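Side-chain contact in probable nitrite reductase [nad(p)h] small subunit NIRD (Mycobacterium tuberculosis, PDB 4AIV), which probably serves as the small subunit that associates with NirB and is required for NADH-dependent reduction of nitrite to ammonium: residues V48-P53 and V59-I64. Sequence-based numbering, arbitrary orientation.
Sequences VGNVDP and VMSRGI
The flat carboxamide of N50 meets S61 with its oxygen end, not with a face. S61 N donates to N50 OD1 at 3.0 Å, almost head-on to the C=O (169°). The CB of S61 packs against the same oxygen at 3.3 Å. From the other corner of the amide, ND2 donates to a water that is also hydrogen-bonded to S61 OG. A36 of strand 34-39 touches the side chains of N50, M60 and S61. N50 CG lies anti to its backbone N (chi1 -161°), which swings the amide across to the 3-10 turn 60-62. The backbone takes part too: M60 N donates to N50 O at 3.0 Å. The CG of M60 packs on G49 O. A bend at chi2 (-57°) then brings M60 SD to 3.9 Å from D52 CA. The CB of D52 lies beside M60 SD at 4.1 Å, while its OD1 accepts from the backbone N of F54 and S55. Both oxygens of the buried N50, one backbone and one side-chain, thus receive backbone N-H groups of the 3-10 turn. This fixes the turn, which leads to strand 64-68, against the end of strand 45-49 in this Rieske-like domain.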
loop_
_atom_site.group_PDB
_atom_site.type_symbol
_atom_site.label_atom_id
_atom_site.label_comp_id
_atom_site.label_asym_id
_atom_site.label_seq_id
_atom_site.Cartn_x
_atom_site.Cartn_y
_atom_site.Cartn_z
ATOM N N VAL A 48 1.830 -0.055 -0.562
ATOM C CA VAL A 48 2.402 0.541 -1.763
ATOM C C VAL A 48 3.006 1.912 -1.430
ATOM O O VAL A 48 2.780 2.452 -0.341
ATOM C CB VAL A 48 1.363 0.670 -2.923
ATOM C CG1 VAL A 48 0.859 -0.712 -3.358
ATOM C CG2 VAL A 48 0.200 1.572 -2.520
ATOM N N GLY A 49 3.788 2.458 -2.352
ATOM C CA GLY A 49 4.347 3.791 -2.165
ATOM C C GLY A 49 3.278 4.814 -1.799
ATOM O O GLY A 49 2.196 4.822 -2.379
ATOM N N ASN A 50 3.572 5.669 -0.827
ATOM C CA ASN A 50 2.611 6.686 -0.395
ATOM C C ASN A 50 2.615 7.931 -1.290
ATOM O O ASN A 50 1.716 8.786 -1.209
ATOM C CB ASN A 50 2.882 7.089 1.059
ATOM C CG ASN A 50 1.691 7.762 1.705
ATOM O OD1 ASN A 50 0.535 7.386 1.463
ATOM N ND2 ASN A 50 1.961 8.768 2.530
ATOM N N VAL A 51 3.626 8.038 -2.146
ATOM C CA VAL A 51 3.758 9.214 -2.996
ATOM C C VAL A 51 3.151 8.989 -4.385
ATOM O O VAL A 51 3.540 8.064 -5.106
ATOM C CB VAL A 51 5.231 9.657 -3.126
ATOM C CG1 VAL A 51 5.337 10.891 -4.011
ATOM C CG2 VAL A 51 5.831 9.915 -1.748
ATOM N N ASP A 52 2.186 9.834 -4.742
ATOM C CA ASP A 52 1.605 9.827 -6.084
ATOM C C ASP A 52 2.728 10.076 -7.071
ATOM O O ASP A 52 3.407 11.098 -6.986
ATOM C CB ASP A 52 0.518 10.909 -6.209
ATOM C CG ASP A 52 -0.142 10.941 -7.594
ATOM O OD1 ASP A 52 0.572 10.985 -8.630
ATOM O OD2 ASP A 52 -1.391 10.936 -7.656
ATOM N N PRO A 53 2.931 9.143 -8.012
ATOM C CA PRO A 53 4.078 9.239 -8.923
ATOM C C PRO A 53 3.884 10.271 -10.028
ATOM O O PRO A 53 4.816 10.510 -10.795
ATOM C CB PRO A 53 4.159 7.834 -9.524
ATOM C CG PRO A 53 2.760 7.363 -9.525
ATOM C CD PRO A 53 2.136 7.927 -8.260
ATOM N N VAL A 59 0.030 11.308 -0.621
ATOM C CA VAL A 59 -1.396 11.185 -0.311
ATOM C C VAL A 59 -2.045 9.859 -0.720
ATOM O O VAL A 59 -3.269 9.722 -0.611
ATOM C CB VAL A 59 -2.221 12.320 -0.987
ATOM C CG1 VAL A 59 -1.720 13.713 -0.553
ATOM C CG2 VAL A 59 -2.176 12.170 -2.513
ATOM N N MET A 60 -1.265 8.892 -1.198
ATOM C CA MET A 60 -1.864 7.640 -1.682
ATOM C C MET A 60 -2.721 6.937 -0.621
ATOM O O MET A 60 -3.768 6.362 -0.944
ATOM C CB MET A 60 -0.811 6.669 -2.236
ATOM C CG MET A 60 -0.124 7.147 -3.511
ATOM S SD MET A 60 -1.258 7.508 -4.874
ATOM C CE MET A 60 -2.045 5.904 -5.138
ATOM N N SER A 61 -2.286 7.000 0.634
ATOM C CA SER A 61 -3.004 6.353 1.739
ATOM C C SER A 61 -4.431 6.884 1.888
ATOM O O SER A 61 -5.294 6.247 2.505
ATOM C CB SER A 61 -2.248 6.548 3.052
ATOM O OG SER A 61 -2.362 7.892 3.489
ATOM N N ARG A 62 -4.675 8.059 1.316
ATOM C CA ARG A 62 -5.985 8.687 1.387
ATOM C C ARG A 62 -6.825 8.332 0.158
ATOM O O ARG A 62 -7.965 8.770 0.024
ATOM C CB ARG A 62 -5.830 10.208 1.561
ATOM C CG ARG A 62 -5.170 10.571 2.892
ATOM C CD ARG A 62 -4.836 12.049 3.001
ATOM N NE ARG A 62 -6.028 12.880 3.129
ATOM C CZ ARG A 62 -5.999 14.210 3.201
ATOM N NH1 ARG A 62 -4.836 14.848 3.155
ATOM N NH2 ARG A 62 -7.133 14.897 3.305
ATOM N N GLY A 63 -6.255 7.514 -0.723
ATOM C CA GLY A 63 -6.938 7.107 -1.938
ATOM C C GLY A 63 -8.085 6.143 -1.681
ATOM O O GLY A 63 -8.180 5.526 -0.610
ATOM N N ILE A 64 -8.963 6.006 -2.670
ATOM C CA ILE A 64 -10.140 5.148 -2.523
ATOM C C ILE A 64 -9.891 3.762 -3.111
ATOM O O ILE A 64 -9.530 3.613 -4.280
ATOM C CB ILE A 64 -11.377 5.788 -3.153
ATOM C CG1 ILE A 64 -11.727 7.080 -2.407
ATOM C CG2 ILE A 64 -12.553 4.807 -3.148
ATOM C CD1 ILE A 64 -12.445 8.107 -3.270
HETATM O O HOH W 1 -0.290 9.403 4.666
#